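Local atomic coordinates of ADP-dependent (S)-NAD(P)H-hydrate dehydratase (Streptococcus mutans, PDB entry 3BGK), a protein that probably dehydrates the S-form of NAD(P)HX, a damaged hydrated form of NAD(P)H, at the expense of ADP, returning the usable coenzyme. Residues 111-116 with 138-143; 117-122 with 145-150; 180-185 with 255-260; 214-219 with 266-271; 284-289 with 299-304. All coordinates share one frame; numbering follows the deposited sequence.

How the contacts relate
The five contacts come in two neighbourhoods of an alpha/beta three-layer sandwich and a surface helix pair. Contacts 1 and 2 have centres about 9 Å apart, alternate along the chain and share helix 139-151; F111 of the first packs on helix 116-125 of the second. Contacts 3 and 4, also interleaved, have centres about 10 Å apart and are joined through neighbouring strands 181-184 and 218-221. Contact 3 lies close to the centre of the chain. Contact 5 closes the series, about 34 Å between centres from contact 1; it shares helix 268-287 with contact 4, and its I302 packs on M256 of contact 3. Contacts 1, 3 and 4 thus reach the one sheet, while 2 and 5 join helices.

Contact 1: residues 111-116 with 138-143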
# COMPACT_ATOMS: atom_id res chain seq x y z
N PHE A 111 -5.20 -16.99 -5.54
CA PHE A 111 -5.44 -18.16 -4.70
C PHE A 111 -4.15 -18.93 -4.45
O PHE A 111 -3.12 -18.69 -5.09
CB PHE A 111 -6.53 -19.07 -5.29
CG PHE A 111 -6.15 -19.70 -6.61
CD1 PHE A 111 -5.74 -21.02 -6.67
CD2 PHE A 111 -6.21 -18.97 -7.79
CE1 PHE A 111 -5.39 -21.61 -7.88
CE2 PHE A 111 -5.85 -19.55 -9.01
CZ PHE A 111 -5.44 -20.86 -9.05
N ASP A 112 -4.22 -19.86 -3.50
CA ASP A 112 -3.10 -20.72 -3.14
C ASP A 112 -2.88 -21.72 -4.27
O ASP A 112 -3.77 -22.50 -4.63
CB ASP A 112 -3.45 -21.46 -1.84
CG ASP A 112 -2.24 -22.09 -1.17
OD1 ASP A 112 -1.21 -22.34 -1.84
OD2 ASP A 112 -2.33 -22.35 0.04
N MSE A 113 -1.68 -21.70 -4.84
CA MSE A 113 -1.35 -22.60 -5.94
C MSE A 113 -1.35 -24.09 -5.55
O MSE A 113 -1.41 -24.94 -6.44
CB MSE A 113 -0.04 -22.20 -6.63
CG MSE A 113 1.18 -22.14 -5.72
SE MSE A 113 2.82 -21.64 -6.66
CE MSE A 113 2.75 -22.90 -8.11
N VAL A 114 -1.30 -24.39 -4.25
CA VAL A 114 -1.37 -25.79 -3.77
C VAL A 114 -2.77 -26.38 -3.93
O VAL A 114 -2.94 -27.60 -3.88
CB VAL A 114 -0.91 -25.99 -2.28
CG1 VAL A 114 0.41 -25.27 -2.00
CG2 VAL A 114 -1.99 -25.55 -1.31
N GLU A 115 -3.76 -25.51 -4.11
CA GLU A 115 -5.15 -25.94 -4.28
C GLU A 115 -5.34 -26.49 -5.69
O GLU A 115 -5.67 -25.76 -6.63
CB GLU A 115 -6.12 -24.80 -3.93
CG GLU A 115 -6.14 -24.48 -2.43
CD GLU A 115 -6.73 -23.11 -2.08
OE1 GLU A 115 -6.75 -22.21 -2.95
OE2 GLU A 115 -7.16 -22.93 -0.92
N LYS A 116 -5.12 -27.80 -5.81
CA LYS A 116 -5.01 -28.49 -7.10
C LYS A 116 -6.25 -28.39 -7.97
O LYS A 116 -6.14 -28.19 -9.18
CB LYS A 116 -4.64 -29.96 -6.88
N ASP A 138 11.50 -25.91 -6.29
CA ASP A 138 11.21 -26.91 -5.26
C ASP A 138 10.12 -27.91 -5.68
O ASP A 138 9.68 -27.91 -6.83
CB ASP A 138 10.87 -26.24 -3.92
CG ASP A 138 9.65 -25.32 -4.00
OD1 ASP A 138 9.32 -24.70 -2.96
OD2 ASP A 138 9.03 -25.21 -5.08
N ASP A 139 9.70 -28.76 -4.74
CA ASP A 139 8.70 -29.79 -5.05
C ASP A 139 7.34 -29.22 -5.46
O ASP A 139 6.71 -29.73 -6.39
CB ASP A 139 8.57 -30.78 -3.89
CG ASP A 139 9.66 -31.85 -3.91
OD1 ASP A 139 10.13 -32.20 -5.01
OD2 ASP A 139 10.03 -32.34 -2.81
N LEU A 140 6.90 -28.16 -4.78
CA LEU A 140 5.64 -27.49 -5.12
C LEU A 140 5.63 -26.94 -6.56
O LEU A 140 4.61 -26.98 -7.24
CB LEU A 140 5.29 -26.39 -4.10
CG LEU A 140 4.04 -25.54 -4.35
CD1 LEU A 140 2.77 -26.39 -4.44
CD2 LEU A 140 3.89 -24.45 -3.29
N ALA A 141 6.78 -26.42 -7.00
CA ALA A 141 6.93 -25.88 -8.35
C ALA A 141 6.81 -26.97 -9.42
O ALA A 141 6.13 -26.77 -10.44
CB ALA A 141 8.25 -25.14 -8.47
N GLN A 142 7.46 -28.11 -9.20
CA GLN A 142 7.40 -29.25 -10.13
C GLN A 142 6.03 -29.91 -10.20
O GLN A 142 5.60 -30.33 -11.27
CB GLN A 142 8.48 -30.29 -9.80
CG GLN A 142 9.55 -30.43 -10.88
CD GLN A 142 9.00 -30.98 -12.21
OE1 GLN A 142 9.24 -30.41 -13.27
NE2 GLN A 142 8.27 -32.09 -12.14
N THR A 143 5.36 -30.02 -9.05
CA THR A 143 4.00 -30.55 -8.98
C THR A 143 3.08 -29.66 -9.81
O THR A 143 2.31 -30.14 -10.64
CB THR A 143 3.50 -30.66 -7.50
OG1 THR A 143 4.26 -31.66 -6.81
CG2 THR A 143 2.02 -31.04 -7.43
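V114 and L140 meet at about a right angle, methyl against methyl, where the chain leaves strand 109-112 and passes the first turn of helix 139-151. CG1 of V114 is set over the fork of the leucine, 3.6 Å from L140 CD1 and 3.8 Å from L140 CD2, so a single valine branch is shared by both leucine methyls. L140 extends toward the strand-end loop because its CG is anti to the backbone N (chi1 177°). M113, a selenomethionine, adds a looser contact: its CG stands 4.3 Å from L140 CD2, while its side chain also packs against A92, I64 and L135.

Local hydrogen bonds set the backbones on which these groups sit. A type I turn runs from D112 to E115, and D112 OD1 accepts from V114 N at 3.2 Å in an Asx turn, the donor lying well above the carboxylate plane. Across the contact, D138 caps the helix: its OD2 receives A141 N at 3.2 Å, on the anti side of the carboxylate.

The side chain of M113 is about 8 Å from G134, a predicted NADPHX-binding residue. This packing of a strand-end turn on a flanking helix belongs to the edge of the alpha/beta/alpha sandwich characteristic of the ribokinase-like NnrD/CARKD family.

Contact 2: residues 117-122 with 145-150; sequences DRLSEQ and FDVVWQ
L119 and V147 form the close part of this helix-helix contact, with L119 CD2 3.8 Å from V147 CG1 and 4.1 Å from V147 CB. One leucine methyl therefore rests against a single branch of the valine and its root. V147 CG1 reaches across because it stands anti to its own backbone N (chi1 172°), and L119 holds its CG in the same relation. L119 is buried, whereas V147 is only partly so.

On the more open side the packing slackens. S120, partly exposed, presents OG to V147 CG1 at 4.0 Å, a hydroxyl beside a methyl with no hydrogen bond between the two segments. The backbones come closest at this level, S120 CA lying 7.3 Å from V147 CA.

Helix 116-125 reaches the sheet through L119 itself, which touches F111 and I64; helix 139-151 does so through V148, which, beside V147, packs on V129, M131 and I64. Farther round helix 139-151, F145 and W149 pack against helix 163-170. Helices 116-125 and 139-151 thus run as neighbours on one face of the sheet, over strands 60-64, 109-112 and 128-131.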
# COMPACT_ATOMS: atom_id res chain seq x y z
N ASP A 117 -7.43 -28.55 -7.37
CA ASP A 117 -8.69 -28.55 -8.12
C ASP A 117 -9.08 -27.16 -8.60
O ASP A 117 -9.64 -27.02 -9.69
CB ASP A 117 -9.82 -29.19 -7.30
CG ASP A 117 -9.76 -30.73 -7.31
OD1 ASP A 117 -8.91 -31.31 -8.03
OD2 ASP A 117 -10.56 -31.37 -6.58
N ARG A 118 -8.77 -26.14 -7.80
CA ARG A 118 -9.02 -24.75 -8.20
C ARG A 118 -8.03 -24.30 -9.29
O ARG A 118 -8.43 -23.65 -10.26
CB ARG A 118 -9.02 -23.80 -7.00
CG ARG A 118 -9.44 -22.38 -7.36
CD ARG A 118 -9.46 -21.45 -6.18
NE ARG A 118 -10.71 -21.54 -5.43
CZ ARG A 118 -10.79 -21.87 -4.14
NH1 ARG A 118 -9.69 -22.14 -3.44
NH2 ARG A 118 -11.97 -21.92 -3.54
N LEU A 119 -6.76 -24.66 -9.12
CA LEU A 119 -5.74 -24.40 -10.14
C LEU A 119 -6.15 -24.98 -11.49
O LEU A 119 -5.99 -24.32 -12.52
CB LEU A 119 -4.37 -24.95 -9.71
CG LEU A 119 -3.22 -24.92 -10.73
CD1 LEU A 119 -2.84 -23.50 -11.16
CD2 LEU A 119 -2.01 -25.66 -10.20
N SER A 120 -6.67 -26.21 -11.47
CA SER A 120 -7.17 -26.88 -12.67
C SER A 120 -8.32 -26.13 -13.32
O SER A 120 -8.27 -25.83 -14.52
CB SER A 120 -7.59 -28.32 -12.35
OG SER A 120 -6.52 -29.22 -12.55
N GLU A 121 -9.35 -25.83 -12.53
CA GLU A 121 -10.51 -25.05 -12.99
C GLU A 121 -10.07 -23.74 -13.63
O GLU A 121 -10.57 -23.37 -14.69
CB GLU A 121 -11.47 -24.76 -11.82
CG GLU A 121 -12.28 -25.96 -11.34
N GLN A 122 -9.11 -23.07 -13.00
CA GLN A 122 -8.64 -21.77 -13.48
C GLN A 122 -7.85 -21.85 -14.78
O GLN A 122 -7.88 -20.91 -15.58
CB GLN A 122 -7.84 -21.04 -12.39
CG GLN A 122 -8.69 -20.50 -11.23
CD GLN A 122 -9.74 -19.48 -11.66
OE1 GLN A 122 -9.49 -18.62 -12.51
NE2 GLN A 122 -10.93 -19.57 -11.07
N PHE A 145 4.04 -27.32 -12.13
CA PHE A 145 4.44 -27.33 -13.54
C PHE A 145 3.68 -28.44 -14.25
O PHE A 145 3.09 -28.21 -15.31
CB PHE A 145 5.94 -27.56 -13.69
CG PHE A 145 6.42 -27.48 -15.12
CD1 PHE A 145 6.90 -26.28 -15.64
CD2 PHE A 145 6.38 -28.60 -15.94
CE1 PHE A 145 7.34 -26.21 -16.96
CE2 PHE A 145 6.81 -28.53 -17.25
CZ PHE A 145 7.29 -27.34 -17.76
N ASP A 146 3.69 -29.63 -13.64
CA ASP A 146 3.09 -30.82 -14.23
C ASP A 146 1.56 -30.80 -14.28
O ASP A 146 0.97 -31.42 -15.17
CB ASP A 146 3.62 -32.08 -13.54
CG ASP A 146 5.08 -32.37 -13.88
OD1 ASP A 146 5.49 -32.18 -15.04
OD2 ASP A 146 5.81 -32.80 -12.96
N VAL A 147 0.93 -30.10 -13.34
CA VAL A 147 -0.53 -29.91 -13.38
C VAL A 147 -0.87 -29.07 -14.61
O VAL A 147 -1.66 -29.49 -15.46
CB VAL A 147 -1.07 -29.22 -12.09
CG1 VAL A 147 -2.55 -28.86 -12.24
CG2 VAL A 147 -0.88 -30.12 -10.89
N VAL A 148 -0.25 -27.89 -14.69
CA VAL A 148 -0.42 -26.96 -15.80
C VAL A 148 -0.15 -27.66 -17.13
O VAL A 148 -0.99 -27.61 -18.02
CB VAL A 148 0.51 -25.73 -15.64
CG1 VAL A 148 0.48 -24.84 -16.89
CG2 VAL A 148 0.13 -24.95 -14.40
N TRP A 149 1.00 -28.31 -17.23
CA TRP A 149 1.41 -28.99 -18.46
C TRP A 149 0.38 -30.01 -18.97
O TRP A 149 0.21 -30.17 -20.18
CB TRP A 149 2.77 -29.67 -18.27
CG TRP A 149 3.47 -29.94 -19.56
CD1 TRP A 149 3.56 -31.15 -20.21
CD2 TRP A 149 4.15 -28.99 -20.39
NE1 TRP A 149 4.27 -31.00 -21.38
CE2 TRP A 149 4.64 -29.69 -21.52
CE3 TRP A 149 4.39 -27.61 -20.28
CZ2 TRP A 149 5.36 -29.05 -22.53
CZ3 TRP A 149 5.11 -26.98 -21.29
CH2 TRP A 149 5.58 -27.70 -22.40
N GLN A 150 -0.31 -30.69 -18.06
CA GLN A 150 -1.35 -31.66 -18.44
C GLN A 150 -2.73 -31.04 -18.67
O GLN A 150 -3.60 -31.64 -19.31
CB GLN A 150 -1.44 -32.80 -17.41
CG GLN A 150 -0.23 -33.74 -17.40

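Contact 3: residues 180-185 with 255-260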
# COMPACT_ATOMS: atom_id res chain seq x y z
N GLN A 180 1.09 -22.59 -29.45
CA GLN A 180 1.21 -21.16 -29.18
C GLN A 180 2.04 -20.94 -27.92
O GLN A 180 1.54 -20.51 -26.88
CB GLN A 180 -0.19 -20.53 -29.08
CG GLN A 180 -1.11 -20.92 -30.25
CD GLN A 180 -2.51 -20.30 -30.17
OE1 GLN A 180 -3.47 -20.86 -30.70
NE2 GLN A 180 -2.63 -19.15 -29.51
N ILE A 181 3.33 -21.25 -28.03
CA ILE A 181 4.30 -21.21 -26.93
C ILE A 181 5.16 -19.96 -27.05
O ILE A 181 5.66 -19.65 -28.14
CB ILE A 181 5.24 -22.44 -26.99
CG1 ILE A 181 4.44 -23.75 -26.96
CG2 ILE A 181 6.31 -22.37 -25.88
CD1 ILE A 181 4.08 -24.26 -25.56
N ILE A 182 5.31 -19.23 -25.94
CA ILE A 182 6.26 -18.13 -25.85
C ILE A 182 7.27 -18.43 -24.74
O ILE A 182 6.89 -18.73 -23.61
CB ILE A 182 5.59 -16.75 -25.60
CG1 ILE A 182 4.50 -16.47 -26.65
CG2 ILE A 182 6.63 -15.64 -25.58
CD1 ILE A 182 3.73 -15.17 -26.44
N LEU A 183 8.56 -18.37 -25.07
CA LEU A 183 9.62 -18.57 -24.09
C LEU A 183 10.29 -17.24 -23.78
O LEU A 183 10.68 -16.51 -24.69
CB LEU A 183 10.65 -19.59 -24.60
CG LEU A 183 10.20 -20.96 -25.13
CD1 LEU A 183 11.32 -21.58 -25.95
CD2 LEU A 183 9.73 -21.90 -24.03
N THR A 184 10.43 -16.93 -22.50
CA THR A 184 11.07 -15.69 -22.06
C THR A 184 12.21 -15.97 -21.06
O THR A 184 12.11 -15.61 -19.89
CB THR A 184 10.05 -14.70 -21.47
OG1 THR A 184 9.24 -15.36 -20.49
CG2 THR A 184 9.14 -14.16 -22.56
N PRO A 185 13.29 -16.63 -21.52
CA PRO A 185 14.37 -16.99 -20.61
C PRO A 185 15.48 -15.95 -20.54
O PRO A 185 15.69 -15.19 -21.48
CB PRO A 185 14.91 -18.27 -21.24
CG PRO A 185 14.67 -18.11 -22.71
CD PRO A 185 13.58 -17.08 -22.90
N GLY A 255 4.78 -9.95 -17.73
CA GLY A 255 3.42 -9.48 -17.50
C GLY A 255 2.87 -8.71 -18.69
O GLY A 255 1.73 -8.92 -19.09
N MSE A 256 3.68 -7.83 -19.26
CA MSE A 256 3.27 -7.07 -20.43
C MSE A 256 2.99 -7.93 -21.66
O MSE A 256 1.94 -7.78 -22.28
CB MSE A 256 4.29 -5.99 -20.77
CG MSE A 256 4.27 -4.85 -19.78
SE MSE A 256 5.50 -3.44 -20.27
CE MSE A 256 4.64 -2.86 -21.93
N ILE A 257 3.92 -8.84 -21.98
CA ILE A 257 3.70 -9.79 -23.07
C ILE A 257 2.39 -10.58 -22.89
O ILE A 257 1.64 -10.77 -23.86
CB ILE A 257 4.89 -10.78 -23.24
CG1 ILE A 257 6.16 -10.03 -23.63
CG2 ILE A 257 4.56 -11.85 -24.31
CD1 ILE A 257 7.44 -10.80 -23.35
N ALA A 258 2.12 -11.01 -21.66
CA ALA A 258 0.89 -11.73 -21.35
C ALA A 258 -0.36 -10.88 -21.61
O ALA A 258 -1.36 -11.39 -22.10
CB ALA A 258 0.91 -12.23 -19.91
N GLY A 259 -0.29 -9.59 -21.27
CA GLY A 259 -1.42 -8.69 -21.43
C GLY A 259 -1.68 -8.38 -22.89
O GLY A 259 -2.84 -8.26 -23.33
N PHE A 260 -0.59 -8.24 -23.67
CA PHE A 260 -0.70 -7.99 -25.10
C PHE A 260 -1.36 -9.16 -25.83
O PHE A 260 -2.35 -8.96 -26.55
CB PHE A 260 0.66 -7.65 -25.70
CG PHE A 260 1.01 -6.18 -25.66
CD1 PHE A 260 1.03 -5.48 -24.45
CD2 PHE A 260 1.33 -5.50 -26.83
CE1 PHE A 260 1.36 -4.13 -24.41
CE2 PHE A 260 1.67 -4.14 -26.80
CZ PHE A 260 1.68 -3.45 -25.59
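Strand 181-184 faces helix 249-263 with I182 CA 9.2 Å from I257 CA, a separation bridged by side chains alone. I257 supplies the whole helical half of the contact, sending its two arms to different residues of the strand. Its CG2 meets I182 CD1 at 4.0 Å, where the two isoleucines pass each other at a slant. Its CD1 reaches T184 CG2 at 3.8 Å, these two side chains approaching tip to tip. The division follows from the first torsion of I257 (chi1 -63°), which sets CG1 beside the backbone N and CG2 anti to it. I182 and T184, two positions apart, point to the same side of the strand, and I257 spans both.

All three residues are buried, and T184 is amphipathic in use: its methyl faces the isoleucine while its OG1 is hydrogen-bonded to D161 OD1 at the end of adjacent strand 157-161.

The side chain of T184 is about 4 Å from that of K222, predicted to bind AMP, and helix 249-263 starts at the predicted ligand residues G250 and D251. Such a helix, laid on the central strands with its start at the predicted ligand site, is characteristic of the ribokinase-like fold.

Contact 4: residues 214-219 with 266-271; sequences PKETIL and TDRFEV
This is a strand-to-helix packing contact in the ribokinase-like sandwich, where I218 at the start of strand 218-221 meets R268 and F269 in the first turn of helix 268-287. The backbones come close here, with I218 CA 6.5 Å from F269 CA. I218 covers the helix end largely through one methyl: its CD1 lies 3.6 Å from R268 O, 3.7 Å from R268 CG and 3.8 Å from F269 N, thus touching both the backbone and the aliphatic root of the arginine. With CG1 beside the residue's own backbone N and anti to its carbonyl carbon (chi1 -58°), the isoleucine reaches out to the helix, while I182 and I228 flank it on the sheet. F269 meets I218 mainly at its backbone N; its side chain packs on I228 and Q230.

R268 bends back at chi3 (46°), bringing its guanidinium over to the turn before the strand. NH2 approaches E216 CB edge-on, 3.5 Å away and near the guanidinium plane. The carboxylate itself bends off, leaving E216 OE2 5.7 Å from R268 NH2, so the opposite charges may attract without forming a salt bridge. The turn that places E216 is type I, from P214 to T217, and its carbonyl P214 O accepts both T217 N and, at 2.7 Å, T217 OG1, from the same face of its plane.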
# COMPACT_ATOMS: atom_id res chain seq x y z
N PRO A 214 8.24 -26.50 -31.61
CA PRO A 214 7.22 -26.25 -32.63
C PRO A 214 7.44 -24.97 -33.44
O PRO A 214 7.98 -23.99 -32.92
CB PRO A 214 5.93 -26.16 -31.81
CG PRO A 214 6.17 -27.10 -30.69
CD PRO A 214 7.63 -26.97 -30.34
N LYS A 215 7.00 -24.99 -34.70
CA LYS A 215 7.29 -23.92 -35.66
C LYS A 215 6.85 -22.51 -35.22
O LYS A 215 7.52 -21.52 -35.55
CB LYS A 215 6.67 -24.26 -37.02
N GLU A 216 5.75 -22.43 -34.48
CA GLU A 216 5.16 -21.14 -34.10
C GLU A 216 5.78 -20.54 -32.83
O GLU A 216 5.50 -19.39 -32.47
CB GLU A 216 3.64 -21.27 -33.96
CG GLU A 216 2.90 -21.72 -35.23
CD GLU A 216 2.76 -23.24 -35.36
OE1 GLU A 216 3.77 -23.97 -35.18
OE2 GLU A 216 1.64 -23.71 -35.65
N THR A 217 6.62 -21.32 -32.15
CA THR A 217 7.24 -20.91 -30.89
C THR A 217 7.96 -19.57 -31.03
O THR A 217 8.75 -19.36 -31.96
CB THR A 217 8.22 -21.98 -30.37
OG1 THR A 217 7.56 -23.25 -30.33
CG2 THR A 217 8.74 -21.64 -28.97
N ILE A 218 7.65 -18.66 -30.12
CA ILE A 218 8.32 -17.37 -30.04
C ILE A 218 9.29 -17.41 -28.87
O ILE A 218 8.96 -17.88 -27.79
CB ILE A 218 7.31 -16.21 -29.85
CG1 ILE A 218 6.30 -16.19 -31.00
CG2 ILE A 218 8.03 -14.87 -29.77
CD1 ILE A 218 4.96 -15.61 -30.62
N LEU A 219 10.51 -16.95 -29.12
CA LEU A 219 11.50 -16.82 -28.07
C LEU A 219 11.82 -15.35 -27.88
O LEU A 219 12.13 -14.63 -28.83
CB LEU A 219 12.77 -17.60 -28.42
CG LEU A 219 13.97 -17.50 -27.47
CD1 LEU A 219 13.78 -18.40 -26.27
CD2 LEU A 219 15.24 -17.87 -28.21
N THR A 266 -3.98 -10.73 -33.66
CA THR A 266 -3.29 -10.77 -34.94
C THR A 266 -1.95 -11.50 -34.79
O THR A 266 -1.76 -12.22 -33.80
CB THR A 266 -3.14 -9.35 -35.55
OG1 THR A 266 -2.64 -9.46 -36.89
CG2 THR A 266 -2.20 -8.47 -34.70
N ASP A 267 -1.03 -11.35 -35.74
CA ASP A 267 0.24 -12.08 -35.72
C ASP A 267 0.90 -12.08 -34.34
O ASP A 267 1.25 -11.02 -33.80
CB ASP A 267 1.21 -11.53 -36.77
CG ASP A 267 2.43 -12.43 -36.97
OD1 ASP A 267 2.31 -13.66 -36.80
OD2 ASP A 267 3.51 -11.89 -37.29
N ARG A 268 1.07 -13.27 -33.78
CA ARG A 268 1.55 -13.42 -32.40
C ARG A 268 3.01 -12.97 -32.20
O ARG A 268 3.35 -12.47 -31.12
CB ARG A 268 1.33 -14.85 -31.91
CG ARG A 268 1.34 -15.00 -30.38
CD ARG A 268 0.84 -16.37 -29.92
NE ARG A 268 1.44 -17.47 -30.68
CZ ARG A 268 0.81 -18.17 -31.62
NH1 ARG A 268 -0.46 -17.92 -31.92
NH2 ARG A 268 1.46 -19.14 -32.26
N PHE A 269 3.84 -13.12 -33.22
CA PHE A 269 5.22 -12.61 -33.17
C PHE A 269 5.25 -11.09 -33.04
O PHE A 269 6.03 -10.55 -32.25
CB PHE A 269 6.02 -13.05 -34.40
CG PHE A 269 7.36 -12.36 -34.52
CD1 PHE A 269 8.50 -12.91 -33.93
CD2 PHE A 269 7.49 -11.16 -35.21
CE1 PHE A 269 9.73 -12.28 -34.04
CE2 PHE A 269 8.71 -10.51 -35.31
CZ PHE A 269 9.84 -11.08 -34.73
N GLU A 270 4.42 -10.40 -33.81
CA GLU A 270 4.43 -8.94 -33.79
C GLU A 270 3.81 -8.39 -32.51
O GLU A 270 4.24 -7.35 -31.99
CB GLU A 270 3.73 -8.38 -35.03
CG GLU A 270 4.40 -8.80 -36.35
CD GLU A 270 3.93 -7.98 -37.54
OE1 GLU A 270 2.72 -7.66 -37.62
OE2 GLU A 270 4.78 -7.66 -38.41
N VAL A 271 2.81 -9.12 -31.99
CA VAL A 271 2.13 -8.78 -30.74
C VAL A 271 3.10 -8.84 -29.56
O VAL A 271 3.16 -7.91 -28.75
CB VAL A 271 0.89 -9.69 -30.49
CG1 VAL A 271 0.39 -9.54 -29.06
CG2 VAL A 271 -0.22 -9.35 -31.46

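Contact 5: residues 284-289 with 299-304; sequences DQLSKE and SAEITR
E301 sets its CG beside the backbone N (chi1 -62°), which brings this methylene against both methyls of L286, and the bend at chi2 (-60°) then turns the carboxylate toward R304. E301 CG lies 4.0 Å from both L286 CD1 and L286 CD2, the two side chains passing at a slant. This is the apolar portion of the contact between the two segments, and I282 from the same helix as L286 also touches E301.

R304 stands one turn on in the same helix as E301, and a bend at chi3 (54°) brings its guanidinium round to the carboxylate. E301 OE1 takes NH2 of R304 at 2.6 Å in a salt bridge, with the oxygen almost exactly in the guanidinium plane; R304 NE adds a weak second bond to the same oxygen at 3.0 Å. From the other helix, Q285 OE1 approaches the guanidinium edge, 4.1 Å from R304 NH2, which is too long for a hydrogen bond.

T303, farther round the helix, packs on V292 of the second subunit. Within these two segments the closest contact is methyl against methylene, with a looser polar approach of Q285 to R304. The chemistry is consistent with E301 and R304 pairing chiefly within their own helix and probably stabilising each other's ionised forms.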
# COMPACT_ATOMS: atom_id res chain seq x y z
N ASP A 284 12.76 4.15 -21.43
CA ASP A 284 13.46 5.26 -22.07
C ASP A 284 12.86 6.61 -21.72
O ASP A 284 13.59 7.55 -21.45
CB ASP A 284 13.53 5.09 -23.60
CG ASP A 284 14.72 4.25 -24.05
OD1 ASP A 284 15.12 3.31 -23.31
OD2 ASP A 284 15.28 4.51 -25.14
N GLN A 285 11.53 6.70 -21.73
CA GLN A 285 10.86 7.95 -21.34
C GLN A 285 11.08 8.31 -19.88
O GLN A 285 11.36 9.47 -19.56
CB GLN A 285 9.36 7.87 -21.61
CG GLN A 285 8.98 8.30 -23.01
CD GLN A 285 7.50 8.15 -23.27
OE1 GLN A 285 6.69 7.99 -22.35
NE2 GLN A 285 7.14 8.21 -24.54
N LEU A 286 10.96 7.32 -19.00
CA LEU A 286 11.16 7.51 -17.57
C LEU A 286 12.62 7.81 -17.18
O LEU A 286 12.87 8.37 -16.11
CB LEU A 286 10.63 6.31 -16.77
CG LEU A 286 9.11 6.14 -16.68
CD1 LEU A 286 8.73 4.83 -16.02
CD2 LEU A 286 8.46 7.32 -15.95
N SER A 287 13.55 7.44 -18.06
CA SER A 287 14.99 7.61 -17.81
C SER A 287 15.46 9.06 -17.80
O SER A 287 16.45 9.40 -17.15
CB SER A 287 15.81 6.82 -18.83
OG SER A 287 15.75 7.41 -20.13
N LYS A 288 14.75 9.92 -18.54
CA LYS A 288 15.12 11.34 -18.61
C LYS A 288 15.09 11.98 -17.23
O LYS A 288 15.76 12.98 -16.98
CB LYS A 288 14.19 12.10 -19.57
CG LYS A 288 14.02 11.48 -20.96
CD LYS A 288 15.35 11.32 -21.70
CE LYS A 288 15.16 10.57 -23.02
NZ LYS A 288 16.46 10.10 -23.59
N GLU A 289 14.34 11.38 -16.32
CA GLU A 289 14.21 11.93 -14.97
C GLU A 289 14.43 10.87 -13.89
O GLU A 289 13.99 11.04 -12.75
CB GLU A 289 12.86 12.63 -14.82
CG GLU A 289 12.81 13.98 -15.54
CD GLU A 289 11.39 14.51 -15.72
OE1 GLU A 289 10.46 14.02 -15.04
OE2 GLU A 289 11.23 15.42 -16.56
N SER A 299 5.09 0.01 -15.03
CA SER A 299 3.72 -0.51 -15.01
C SER A 299 2.68 0.59 -14.85
O SER A 299 1.63 0.55 -15.51
CB SER A 299 3.56 -1.55 -13.90
OG SER A 299 4.18 -2.76 -14.27
N ALA A 300 2.97 1.55 -13.98
CA ALA A 300 2.09 2.67 -13.70
C ALA A 300 1.83 3.54 -14.94
O ALA A 300 0.76 4.17 -15.06
CB ALA A 300 2.66 3.53 -12.57
N GLU A 301 2.79 3.54 -15.87
CA GLU A 301 2.75 4.38 -17.07
C GLU A 301 2.11 3.72 -18.29
O GLU A 301 1.75 4.41 -19.24
CB GLU A 301 4.16 4.85 -17.44
CG GLU A 301 4.83 5.72 -16.38
CD GLU A 301 4.05 6.99 -16.07
OE1 GLU A 301 3.57 7.65 -17.02
OE2 GLU A 301 3.91 7.32 -14.87
N ILE A 302 1.97 2.39 -18.24
CA ILE A 302 1.53 1.58 -19.39
C ILE A 302 0.30 2.10 -20.15
O ILE A 302 0.42 2.37 -21.34
CB ILE A 302 1.39 0.07 -19.03
CG1 ILE A 302 2.76 -0.54 -18.70
CG2 ILE A 302 0.76 -0.71 -20.19
CD1 ILE A 302 2.71 -1.93 -18.12
N THR A 303 -0.86 2.23 -19.49
CA THR A 303 -2.06 2.66 -20.24
C THR A 303 -2.00 4.05 -20.84
O THR A 303 -2.54 4.26 -21.92
CB THR A 303 -3.40 2.54 -19.48
OG1 THR A 303 -3.23 2.84 -18.09
CG2 THR A 303 -3.97 1.18 -19.67
N ARG A 304 -1.38 4.99 -20.15
CA ARG A 304 -1.23 6.34 -20.70
C ARG A 304 -0.48 6.28 -22.03
O ARG A 304 -0.83 6.98 -22.98
CB ARG A 304 -0.52 7.27 -19.71
CG ARG A 304 -0.39 8.70 -20.23
CD ARG A 304 0.43 9.59 -19.29
NE ARG A 304 1.75 9.05 -18.97
CZ ARG A 304 2.79 9.05 -19.80
NH1 ARG A 304 2.68 9.54 -21.04
NH2 ARG A 304 3.95 8.54 -19.40